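Local structure of superkiller protein 7 (4ZKE) at residues K32-G37 with S68-L73; I176-A181 with M193-L198; K180-S185 with P217-L222. The protein binds GTP and magnesium in a translation-factor-like GTPase domain and, as a superkiller protein, probably takes part in cytoplasmic RNA decay. All coordinates share one frame; numbering follows the deposited sequence.

How the interactions relate
All three interactions belong to the GTP-binding domain and touch the same GTP. Interaction 1 comes first along the chain and joins the start of helix 32-42 to segment 68-73 beside the phosphates. Interaction 2 starts on strand 174-179 and interaction 3 on the loop that follows it, and they share K180 and A181. Their centres lie about 11 Å apart. The centre of interaction 1 is about 14 Å from that of interaction 3 and about 20 Å from that of interaction 2. L35 packs on L177 and C218 and so connects all three. Interactions 1 and 3 hold phosphates and base, while interaction 2 packs helix 188-204 on the strand that leads into the base-binding loop.

Interaction 1 (K32-G37 with S68-L73); sequences KSTLLG and SFKVIL. With MG (magnesium ion), chain B; GTP (guanosine-5'-triphosphate), chain C.
K70 lies along T34, with K70 CB 3.6 Å from T34 OG1. The first torsion of K70 (chi1 61°) sets CG between the backbone N and the carbonyl carbon. A bend at chi3 (-75°) then brings NZ to the α-phosphate, 3.1 Å from GTP O2A. NZ also bonds S65 O and G83 O, so three oxygens hold it. T34 serves the other α-phosphate oxygen: its OG1 donates to GTP O1A at 2.7 Å, and its backbone N bonds the same atom. N67 ND2 is a further partner of T34 OG1, while the methyl CG2 turns to the N7 side of the guanine.

S33 OG binds magnesium at 2.1 Å and is also hydrogen-bonded to D108. S85 is a second protein ligand of the metal, and GTP O1G and O1B and two waters complete its shell. Bends at chi3 (-68°) and chi4 curl the K32 chain round GTP O2B, with NZ 2.7 Å from GTP O2B and 2.8 Å from GTP O3G. NZ also bonds G26 O.

Farther along, F69 CB rests 3.5 Å from T34 O, and the F69 ring stacks with H38. G37 CA comes 3.6 Å from F69 O, where a side chain would collide. Packing of L73 on L36 is doubtful, because L73 has two conformers. K32, S33 and the phosphate-bonded amides of K32, S33 and T34 fit the P-loop (Walker A) pattern.

Interaction 2 (I176-A181 with M193-L198); sequences ILLNKA and MIQSEL. With GTP (guanosine-5'-triphosphate), chain C.
L178 and I194 lie side by side and point opposite ways, with L178 CD2 4.0 Å from I194 CG2. The L178 and Q195 side chains are roughly perpendicular, and L178 CD1 meets Q195 CB at 4.2 Å. With CG anti to the backbone N (chi1 172°), the extended Q195 chain runs past this methyl and leaves its amide oxygen OE1 beside it, also at van der Waals distance. One turn along the helix, L198 CD1 faces two strand residues. It is 4.1 Å from I176 CG2 and 4.4 Å from L178 CD2.

In a second shell, F215 of strand 213-217 touches I176, Q195 and L198. I136 of strand 131-137 touches I176 and L198, and C138 packs on L178 and I194. Backbone bonds fix the strand on both sides: I176 and L178 pair with strand 213-217, L177 with strand 131-137. Helix 188-204 runs back over the strand at 151°, with the local axes 10.5 Å apart, as the helix of a beta-alpha-beta unit. On the other face, L177 and N179 lean on L35, and N179 ND2 bonds A30 O of the phosphate loop.

The contact is almost wholly aliphatic, and Q195 OE1 at its rim makes no polar bond to the strand segment. This is consistent with a helix placed mainly by apolar fit; the side-chain bonds of N179 and K180 lie on the nucleotide side.

Interaction 3 (K180-S185 with P217-L222); sequences KADLIS and PCSGLL. With GTP (guanosine-5'-triphosphate), chain C.
The guanine of GTP is sandwiched between K180 and L221. The extended K180 chain runs over one face, its CG 3.7 Å from GTP C6. L221 covers the opposite face, with CB over C6 and C5 and CD2 over C2 and N3. D182 meets the edge carrying N1 and N2: N1 donates to OD1 and N2 to OD2, each at 2.9 Å. A first torsion of 59° aims the D182 carboxylate at the base. The L183 side chain lies against N2 on the K180 side. L221 N donates to GTP O6 at 3.0 Å. S219 OG lies 2.9 Å from D182 OD1 and 3.0 Å from GTP O6, and its proton could serve either.

K180 NZ bonds GTP O4' at 3.1 Å, N29 O, and D137 in a salt bridge. With an alanine in place of K180, the guanine would probably lose the cover on that face, and D137 would be left without its positive partner.

Between the loops, A181 N donates to C218 O with an angle of 167°, and D182 CB packs 3.5 Å from L222 CD1. N179 to D182 form the NKxD motif of GTPases; S219-G220-L221 stands where Ras-like members carry SAK. The loops follow the adjacent strands 174-179 and 213-217, joined by a C218-L178 backbone bond. Helix 32-42 packs against them, L35 on C218 and T34 on L221, while I184 packs on helix 188-204.

Interaction 1 (K32-G37 with S68-L73)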
loop_
_atom_site.group_PDB
_atom_site.type_symbol
_atom_site.label_atom_id
_atom_site.label_comp_id
_atom_site.label_asym_id
_atom_site.label_seq_id
_atom_site.Cartn_x
_atom_site.Cartn_y
_atom_site.Cartn_z
ATOM N N LYS A 32 12.746 -5.349 -6.887
ATOM C CA LYS A 32 11.684 -5.594 -5.918
ATOM C C LYS A 32 10.937 -6.897 -6.198
ATOM O O LYS A 32 10.788 -7.738 -5.314
ATOM C CB LYS A 32 10.699 -4.425 -5.911
ATOM C CG LYS A 32 11.346 -3.091 -5.591
ATOM C CD LYS A 32 10.325 -1.976 -5.494
ATOM C CE LYS A 32 9.689 -1.651 -6.834
ATOM N NZ LYS A 32 10.675 -1.128 -7.813
ATOM N N SER A 33 10.467 -7.061 -7.430
ATOM C CA SER A 33 9.706 -8.248 -7.797
ATOM C C SER A 33 10.570 -9.505 -7.706
ATOM O O SER A 33 10.148 -10.519 -7.154
ATOM C CB SER A 33 9.131 -8.098 -9.206
ATOM O OG SER A 33 8.193 -7.033 -9.263
ATOM N N THR A 34 11.782 -9.430 -8.244
ATOM C CA THR A 34 12.727 -10.538 -8.163
ATOM C C THR A 34 12.961 -10.960 -6.714
ATOM O O THR A 34 12.758 -12.120 -6.355
ATOM C CB THR A 34 14.079 -10.165 -8.806
ATOM O OG1 THR A 34 13.881 -9.876 -10.195
ATOM C CG2 THR A 34 15.092 -11.301 -8.665
ATOM N N LEU A 35 13.384 -10.006 -5.890
ATOM C CA LEU A 35 13.723 -10.281 -4.499
ATOM C C LEU A 35 12.544 -10.889 -3.764
ATOM O O LEU A 35 12.685 -11.847 -3.002
ATOM C CB LEU A 35 14.169 -8.999 -3.796
ATOM C CG LEU A 35 14.619 -9.145 -2.340
ATOM C CD1 LEU A 35 15.786 -8.206 -2.058
ATOM C CD2 LEU A 35 13.471 -8.865 -1.378
ATOM N N LEU A 36 11.374 -10.321 -4.007
ATOM C CA LEU A 36 10.176 -10.709 -3.290
ATOM C C LEU A 36 9.681 -12.083 -3.754
ATOM O O LEU A 36 9.114 -12.847 -2.973
ATOM C CB LEU A 36 9.114 -9.628 -3.478
ATOM C CG LEU A 36 7.890 -9.607 -2.570
ATOM C CD1 LEU A 36 8.317 -9.693 -1.130
ATOM C CD2 LEU A 36 7.115 -8.323 -2.793
ATOM N N GLY A 37 9.918 -12.405 -5.020
ATOM C CA GLY A 37 9.636 -13.736 -5.525
ATOM C C GLY A 37 10.579 -14.763 -4.919
ATOM O O GLY A 37 10.172 -15.879 -4.589
ATOM N N SER A 68 13.105 -16.197 -13.253
ATOM C CA SER A 68 12.059 -17.101 -12.783
ATOM C C SER A 68 11.355 -16.629 -11.505
ATOM O O SER A 68 10.244 -17.072 -11.211
ATOM C CB SER A 68 12.639 -18.501 -12.556
ATOM O OG SER A 68 13.741 -18.466 -11.669
ATOM N N PHE A 69 11.987 -15.737 -10.747
ATOM C CA PHE A 69 11.399 -15.271 -9.492
ATOM C C PHE A 69 10.417 -14.118 -9.707
ATOM O O PHE A 69 9.334 -14.106 -9.122
ATOM C CB PHE A 69 12.493 -14.845 -8.511
ATOM C CG PHE A 69 13.336 -15.985 -8.013
ATOM C CD1 PHE A 69 12.771 -17.003 -7.266
ATOM C CD2 PHE A 69 14.694 -16.035 -8.286
ATOM C CE1 PHE A 69 13.540 -18.054 -6.805
ATOM C CE2 PHE A 69 15.468 -17.083 -7.827
ATOM C CZ PHE A 69 14.889 -18.094 -7.085
ATOM N N LYS A 70 10.785 -13.153 -10.544
ATOM C CA LYS A 70 9.945 -11.976 -10.734
ATOM C C LYS A 70 8.640 -12.314 -11.456
ATOM O O LYS A 70 7.632 -11.629 -11.275
ATOM C CB LYS A 70 10.699 -10.888 -11.502
ATOM C CG LYS A 70 11.149 -11.289 -12.888
ATOM C CD LYS A 70 11.756 -10.106 -13.627
ATOM C CE LYS A 70 10.693 -9.133 -14.105
ATOM N NZ LYS A 70 11.268 -8.011 -14.906
ATOM N N VAL A 71 8.651 -13.370 -12.267
ATOM C CA VAL A 71 7.445 -13.772 -12.985
ATOM C C VAL A 71 6.394 -14.318 -12.018
ATOM O O VAL A 71 5.226 -14.456 -12.380
ATOM C CB VAL A 71 7.737 -14.830 -14.082
ATOM C CG1 VAL A 71 8.537 -14.212 -15.222
ATOM C CG2 VAL A 71 8.458 -16.035 -13.504
ATOM N N ILE A 72 6.807 -14.622 -10.790
ATOM C CA ILE A 72 5.856 -14.997 -9.747
ATOM C C ILE A 72 4.959 -13.814 -9.415
ATOM O O ILE A 72 3.759 -13.979 -9.191
ATOM C CB ILE A 72 6.554 -15.467 -8.459
ATOM C CG1 ILE A 72 7.407 -16.701 -8.744
ATOM C CG2 ILE A 72 5.519 -15.786 -7.376
ATOM C CD1 ILE A 72 8.240 -17.175 -7.563
ATOM N N LEU A 73 5.551 -12.623 -9.388
ATOM C CA LEU A 73 4.827 -11.406 -9.041
ATOM C C LEU A 73 4.304 -10.701 -10.286
ATOM O O LEU A 73 3.196 -10.166 -10.287
ATOM C CB LEU A 73 5.728 -10.467 -8.237
ATOM C CG LEU A 73 5.813 -10.797 -6.745
ATOM C CD1 LEU A 73 6.447 -12.153 -6.501
ATOM C CD2 LEU A 73 6.595 -9.737 -6.019
HETATM MG MG MG B . 8.496 -5.206 -10.216
HETATM P PG GTP C . 9.867 -2.571 -11.466
HETATM O O1G GTP C . 8.763 -3.594 -11.366
HETATM O O2G GTP C . 9.803 -1.920 -12.826
HETATM O O3G GTP C . 9.727 -1.510 -10.399
HETATM O O3B GTP C . 11.295 -3.301 -11.321
HETATM P PB GTP C . 11.664 -4.115 -9.985
HETATM O O1B GTP C . 10.490 -4.982 -9.592
HETATM O O2B GTP C . 12.043 -3.188 -8.856
HETATM O O3A GTP C . 12.923 -5.044 -10.378
HETATM P PA GTP C . 12.836 -6.414 -11.227
HETATM O O1A GTP C . 12.499 -7.547 -10.294
HETATM O O2A GTP C . 11.864 -6.335 -12.381
HETATM O "O5'" GTP C . 14.337 -6.611 -11.775
HETATM C "C5'" GTP C . 14.931 -5.719 -12.696
HETATM C "C4'" GTP C . 16.087 -6.439 -13.382
HETATM O "O4'" GTP C . 17.141 -6.577 -12.451
HETATM C "C3'" GTP C . 15.713 -7.834 -13.850
HETATM O "O3'" GTP C . 16.187 -8.039 -15.160
HETATM C "C2'" GTP C . 16.417 -8.776 -12.899
HETATM O "O2'" GTP C . 16.885 -9.924 -13.567
HETATM C "C1'" GTP C . 17.548 -7.928 -12.337
HETATM N N9 GTP C . 17.814 -8.223 -10.921
HETATM C C8 GTP C . 16.937 -8.151 -9.871
HETATM N N7 GTP C . 17.602 -8.492 -8.741
HETATM C C5 GTP C . 18.889 -8.762 -9.056
HETATM C C6 GTP C . 19.992 -9.151 -8.299
HETATM O O6 GTP C . 19.903 -9.313 -7.081
HETATM N N1 GTP C . 21.198 -9.362 -8.930
HETATM C C2 GTP C . 21.311 -9.184 -10.292
HETATM N N2 GTP C . 22.474 -9.385 -10.899
HETATM N N3 GTP C . 20.218 -8.800 -11.033
HETATM C C4 GTP C . 19.030 -8.595 -10.426
HETATM O O HOH W 1 7.797 -4.259 -8.463
HETATM O O HOH W 2 9.132 -6.470 -11.825
#

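Interaction 2 (I176-A181 with M193-L198)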
loop_
_atom_site.group_PDB
_atom_site.type_symbol
_atom_site.label_atom_id
_atom_site.label_comp_id
_atom_site.label_asym_id
_atom_site.label_seq_id
_atom_site.Cartn_x
_atom_site.Cartn_y
_atom_site.Cartn_z
ATOM N N ILE A 176 16.217 -0.625 4.519
ATOM C CA ILE A 176 16.806 -0.301 3.229
ATOM C C ILE A 176 17.613 -1.489 2.733
ATOM O O ILE A 176 18.640 -1.840 3.320
ATOM C CB ILE A 176 17.714 0.945 3.296
ATOM C CG1 ILE A 176 16.941 2.138 3.861
ATOM C CG2 ILE A 176 18.264 1.276 1.912
ATOM C CD1 ILE A 176 17.110 2.327 5.353
ATOM N N LEU A 177 17.142 -2.105 1.654
ATOM C CA LEU A 177 17.833 -3.239 1.057
ATOM C C LEU A 177 18.796 -2.757 -0.017
ATOM O O LEU A 177 18.388 -2.268 -1.068
ATOM C CB LEU A 177 16.839 -4.244 0.471
ATOM C CG LEU A 177 15.980 -5.014 1.477
ATOM C CD1 LEU A 177 15.065 -5.999 0.757
ATOM C CD2 LEU A 177 16.839 -5.741 2.503
ATOM N N LEU A 178 20.082 -2.885 0.284
ATOM C CA LEU A 178 21.143 -2.575 -0.658
ATOM C C LEU A 178 21.307 -3.758 -1.611
ATOM O O LEU A 178 22.098 -4.669 -1.363
ATOM C CB LEU A 178 22.436 -2.270 0.098
ATOM C CG LEU A 178 22.353 -1.102 1.091
ATOM C CD1 LEU A 178 23.706 -0.850 1.734
ATOM C CD2 LEU A 178 21.836 0.171 0.434
ATOM N N ASN A 179 20.544 -3.728 -2.698
ATOM C CA ASN A 179 20.345 -4.897 -3.552
ATOM C C ASN A 179 21.354 -5.004 -4.700
ATOM O O ASN A 179 22.101 -4.061 -4.980
ATOM C CB ASN A 179 18.917 -4.870 -4.118
ATOM C CG ASN A 179 18.454 -6.225 -4.631
ATOM O OD1 ASN A 179 18.956 -7.270 -4.218
ATOM N ND2 ASN A 179 17.489 -6.207 -5.543
ATOM N N LYS A 180 21.357 -6.165 -5.355
ATOM C CA LYS A 180 22.252 -6.452 -6.474
ATOM C C LYS A 180 23.712 -6.347 -6.050
ATOM O O LYS A 180 24.565 -5.920 -6.829
ATOM C CB LYS A 180 21.981 -5.511 -7.651
ATOM C CG LYS A 180 20.533 -5.471 -8.096
ATOM C CD LYS A 180 20.415 -5.071 -9.558
ATOM C CE LYS A 180 18.989 -4.743 -9.933
ATOM N NZ LYS A 180 18.891 -4.262 -11.335
ATOM N N ALA A 181 23.992 -6.746 -4.814
ATOM C CA ALA A 181 25.350 -6.718 -4.289
ATOM C C ALA A 181 26.271 -7.643 -5.086
ATOM O O ALA A 181 27.488 -7.458 -5.096
ATOM C CB ALA A 181 25.354 -7.103 -2.818
ATOM N N MET A 193 29.785 3.412 1.333
ATOM C CA MET A 193 29.548 4.748 0.795
ATOM C C MET A 193 28.054 4.994 0.603
ATOM O O MET A 193 27.514 5.985 1.096
ATOM C CB MET A 193 30.283 4.929 -0.536
ATOM C CG MET A 193 30.121 6.316 -1.155
ATOM S SD MET A 193 30.510 6.364 -2.918
ATOM C CE MET A 193 29.178 5.382 -3.603
ATOM N N ILE A 194 27.398 4.094 -0.125
ATOM C CA ILE A 194 25.968 4.210 -0.392
ATOM C C ILE A 194 25.193 4.282 0.922
ATOM O O ILE A 194 24.322 5.137 1.090
ATOM C CB ILE A 194 25.461 3.028 -1.255
ATOM C CG1 ILE A 194 26.088 3.106 -2.651
ATOM C CG2 ILE A 194 23.938 3.046 -1.374
ATOM C CD1 ILE A 194 25.841 1.890 -3.526
ATOM N N GLN A 195 25.526 3.400 1.859
ATOM C CA GLN A 195 24.887 3.414 3.169
ATOM C C GLN A 195 25.139 4.737 3.891
ATOM O O GLN A 195 24.226 5.302 4.497
ATOM C CB GLN A 195 25.384 2.245 4.022
ATOM C CG GLN A 195 24.905 2.293 5.472
ATOM C CD GLN A 195 24.993 0.947 6.173
ATOM O OE1 GLN A 195 25.307 -0.072 5.557
ATOM N NE2 GLN A 195 24.707 0.938 7.470
ATOM N N SER A 196 26.373 5.228 3.822
ATOM C CA SER A 196 26.736 6.484 4.474
ATOM C C SER A 196 25.920 7.640 3.921
ATOM O O SER A 196 25.421 8.479 4.668
ATOM C CB SER A 196 28.227 6.774 4.299
ATOM O OG SER A 196 28.543 8.079 4.750
ATOM N N GLU A 197 25.785 7.668 2.600
ATOM C CA GLU A 197 25.034 8.714 1.922
ATOM C C GLU A 197 23.564 8.730 2.334
ATOM O O GLU A 197 23.011 9.788 2.635
ATOM C CB GLU A 197 25.150 8.539 0.409
ATOM C CG GLU A 197 26.521 8.889 -0.127
ATOM C CD GLU A 197 26.669 8.610 -1.609
ATOM O OE1 GLU A 197 25.734 8.040 -2.206
ATOM O OE2 GLU A 197 27.718 8.966 -2.183
ATOM N N LEU A 198 22.936 7.559 2.358
ATOM C CA LEU A 198 21.517 7.466 2.686
ATOM C C LEU A 198 21.264 7.763 4.152
ATOM O O LEU A 198 20.284 8.422 4.501
ATOM C CB LEU A 198 20.982 6.081 2.338
ATOM C CG LEU A 198 20.731 5.866 0.848
ATOM C CD1 LEU A 198 20.595 4.389 0.539
ATOM C CD2 LEU A 198 19.488 6.617 0.415
HETATM P PG GTP C . 9.867 -2.571 -11.466
HETATM O O1G GTP C . 8.763 -3.594 -11.366
HETATM O O2G GTP C . 9.803 -1.920 -12.826
HETATM O O3G GTP C . 9.727 -1.510 -10.399
HETATM O O3B GTP C . 11.295 -3.301 -11.321
HETATM P PB GTP C . 11.664 -4.115 -9.985
HETATM O O1B GTP C . 10.490 -4.982 -9.592
HETATM O O2B GTP C . 12.043 -3.188 -8.856
HETATM O O3A GTP C . 12.923 -5.044 -10.378
HETATM P PA GTP C . 12.836 -6.414 -11.227
HETATM O O1A GTP C . 12.499 -7.547 -10.294
HETATM O O2A GTP C . 11.864 -6.335 -12.381
HETATM O "O5'" GTP C . 14.337 -6.611 -11.775
HETATM C "C5'" GTP C . 14.931 -5.719 -12.696
HETATM C "C4'" GTP C . 16.087 -6.439 -13.382
HETATM O "O4'" GTP C . 17.141 -6.577 -12.451
HETATM C "C3'" GTP C . 15.713 -7.834 -13.850
HETATM O "O3'" GTP C . 16.187 -8.039 -15.160
HETATM C "C2'" GTP C . 16.417 -8.776 -12.899
HETATM O "O2'" GTP C . 16.885 -9.924 -13.567
HETATM C "C1'" GTP C . 17.548 -7.928 -12.337
HETATM N N9 GTP C . 17.814 -8.223 -10.921
HETATM C C8 GTP C . 16.937 -8.151 -9.871
HETATM N N7 GTP C . 17.602 -8.492 -8.741
HETATM C C5 GTP C . 18.889 -8.762 -9.056
HETATM C C6 GTP C . 19.992 -9.151 -8.299
HETATM O O6 GTP C . 19.903 -9.313 -7.081
HETATM N N1 GTP C . 21.198 -9.362 -8.930
HETATM C C2 GTP C . 21.311 -9.184 -10.292
HETATM N N2 GTP C . 22.474 -9.385 -10.899
HETATM N N3 GTP C . 20.218 -8.800 -11.033
HETATM C C4 GTP C . 19.030 -8.595 -10.426
#

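Interaction 3 (K180-S185 with P217-L222)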
loop_
_atom_site.group_PDB
_atom_site.type_symbol
_atom_site.label_atom_id
_atom_site.label_comp_id
_atom_site.label_asym_id
_atom_site.label_seq_id
_atom_site.Cartn_x
_atom_site.Cartn_y
_atom_site.Cartn_z
ATOM N N LYS A 180 21.357 -6.165 -5.355
ATOM C CA LYS A 180 22.252 -6.452 -6.474
ATOM C C LYS A 180 23.712 -6.347 -6.050
ATOM O O LYS A 180 24.565 -5.920 -6.829
ATOM C CB LYS A 180 21.981 -5.511 -7.651
ATOM C CG LYS A 180 20.533 -5.471 -8.096
ATOM C CD LYS A 180 20.415 -5.071 -9.558
ATOM C CE LYS A 180 18.989 -4.743 -9.933
ATOM N NZ LYS A 180 18.891 -4.262 -11.335
ATOM N N ALA A 181 23.992 -6.746 -4.814
ATOM C CA ALA A 181 25.350 -6.718 -4.289
ATOM C C ALA A 181 26.271 -7.643 -5.086
ATOM O O ALA A 181 27.488 -7.458 -5.096
ATOM C CB ALA A 181 25.354 -7.103 -2.818
ATOM N N ASP A 182 25.685 -8.633 -5.755
ATOM C CA ASP A 182 26.454 -9.568 -6.575
ATOM C C ASP A 182 27.081 -8.879 -7.788
ATOM O O ASP A 182 28.174 -9.245 -8.218
ATOM C CB ASP A 182 25.567 -10.727 -7.041
ATOM C CG ASP A 182 24.381 -10.260 -7.859
ATOM O OD1 ASP A 182 23.601 -9.424 -7.356
ATOM O OD2 ASP A 182 24.230 -10.724 -9.007
ATOM N N LEU A 183 26.393 -7.878 -8.331
ATOM C CA LEU A 183 26.883 -7.169 -9.508
ATOM C C LEU A 183 28.059 -6.251 -9.184
ATOM O O LEU A 183 28.626 -5.627 -10.080
ATOM C CB LEU A 183 25.760 -6.349 -10.145
ATOM C CG LEU A 183 24.640 -7.126 -10.839
ATOM C CD1 LEU A 183 23.605 -6.157 -11.388
ATOM C CD2 LEU A 183 25.183 -8.009 -11.952
ATOM N N ILE A 184 28.406 -6.157 -7.904
ATOM C CA ILE A 184 29.558 -5.369 -7.476
ATOM C C ILE A 184 30.494 -6.215 -6.613
ATOM O O ILE A 184 31.416 -5.692 -5.988
ATOM C CB ILE A 184 29.127 -4.105 -6.695
ATOM C CG1 ILE A 184 28.292 -4.482 -5.465
ATOM C CG2 ILE A 184 28.337 -3.172 -7.605
ATOM C CD1 ILE A 184 28.061 -3.330 -4.501
ATOM N N SER A 185 30.247 -7.522 -6.590
ATOM C CA SER A 185 31.075 -8.463 -5.837
ATOM C C SER A 185 31.220 -8.038 -4.375
ATOM O O SER A 185 32.278 -8.213 -3.767
ATOM C CB SER A 185 32.453 -8.599 -6.492
ATOM O OG SER A 185 32.336 -9.104 -7.812
ATOM N N PRO A 217 22.526 -5.409 3.176
ATOM C CA PRO A 217 22.959 -5.746 1.818
ATOM C C PRO A 217 22.412 -7.099 1.391
ATOM O O PRO A 217 22.253 -7.983 2.232
ATOM C CB PRO A 217 24.478 -5.779 1.939
ATOM C CG PRO A 217 24.710 -6.246 3.334
ATOM C CD PRO A 217 23.601 -5.636 4.160
ATOM N N CYS A 218 22.128 -7.261 0.104
ATOM C CA CYS A 218 21.573 -8.517 -0.375
ATOM C C CYS A 218 21.614 -8.643 -1.889
ATOM O O CYS A 218 21.949 -7.698 -2.603
ATOM C CB CYS A 218 20.126 -8.666 0.097
ATOM S SG CYS A 218 19.025 -7.388 -0.552
ATOM N N SER A 219 21.274 -9.840 -2.355
ATOM C CA SER A 219 21.029 -10.105 -3.765
ATOM C C SER A 219 19.717 -10.869 -3.894
ATOM O O SER A 219 19.633 -12.040 -3.522
ATOM C CB SER A 219 22.175 -10.905 -4.384
ATOM O OG SER A 219 21.925 -11.167 -5.753
ATOM N N GLY A 220 18.692 -10.205 -4.414
ATOM C CA GLY A 220 17.386 -10.818 -4.536
ATOM C C GLY A 220 17.381 -11.922 -5.573
ATOM O O GLY A 220 16.614 -12.875 -5.471
ATOM N N LEU A 221 18.245 -11.794 -6.574
ATOM C CA LEU A 221 18.335 -12.796 -7.630
ATOM C C LEU A 221 19.000 -14.074 -7.127
ATOM O O LEU A 221 18.467 -15.170 -7.306
ATOM C CB LEU A 221 19.107 -12.239 -8.825
ATOM C CG LEU A 221 19.278 -13.171 -10.026
ATOM C CD1 LEU A 221 17.935 -13.702 -10.516
ATOM C CD2 LEU A 221 19.995 -12.439 -11.143
ATOM N N LEU A 222 20.160 -13.927 -6.495
ATOM C CA LEU A 222 20.902 -15.070 -5.970
ATOM C C LEU A 222 20.403 -15.498 -4.594
ATOM O O LEU A 222 20.699 -16.601 -4.137
ATOM C CB LEU A 222 22.393 -14.744 -5.896
ATOM C CG LEU A 222 23.048 -14.299 -7.205
ATOM C CD1 LEU A 222 24.532 -14.040 -6.992
ATOM C CD2 LEU A 222 22.838 -15.329 -8.303
HETATM P PG GTP C . 9.867 -2.571 -11.466
HETATM O O1G GTP C . 8.763 -3.594 -11.366
HETATM O O2G GTP C . 9.803 -1.920 -12.826
HETATM O O3G GTP C . 9.727 -1.510 -10.399
HETATM O O3B GTP C . 11.295 -3.301 -11.321
HETATM P PB GTP C . 11.664 -4.115 -9.985
HETATM O O1B GTP C . 10.490 -4.982 -9.592
HETATM O O2B GTP C . 12.043 -3.188 -8.856
HETATM O O3A GTP C . 12.923 -5.044 -10.378
HETATM P PA GTP C . 12.836 -6.414 -11.227
HETATM O O1A GTP C . 12.499 -7.547 -10.294
HETATM O O2A GTP C . 11.864 -6.335 -12.381
HETATM O "O5'" GTP C . 14.337 -6.611 -11.775
HETATM C "C5'" GTP C . 14.931 -5.719 -12.696
HETATM C "C4'" GTP C . 16.087 -6.439 -13.382
HETATM O "O4'" GTP C . 17.141 -6.577 -12.451
HETATM C "C3'" GTP C . 15.713 -7.834 -13.850
HETATM O "O3'" GTP C . 16.187 -8.039 -15.160
HETATM C "C2'" GTP C . 16.417 -8.776 -12.899
HETATM O "O2'" GTP C . 16.885 -9.924 -13.567
HETATM C "C1'" GTP C . 17.548 -7.928 -12.337
HETATM N N9 GTP C . 17.814 -8.223 -10.921
HETATM C C8 GTP C . 16.937 -8.151 -9.871
HETATM N N7 GTP C . 17.602 -8.492 -8.741
HETATM C C5 GTP C . 18.889 -8.762 -9.056
HETATM C C6 GTP C . 19.992 -9.151 -8.299
HETATM O O6 GTP C . 19.903 -9.313 -7.081
HETATM N N1 GTP C . 21.198 -9.362 -8.930
HETATM C C2 GTP C . 21.311 -9.184 -10.292
HETATM N N2 GTP C . 22.474 -9.385 -10.899
HETATM N N3 GTP C . 20.218 -8.800 -11.033
HETATM C C4 GTP C . 19.030 -8.595 -10.426
#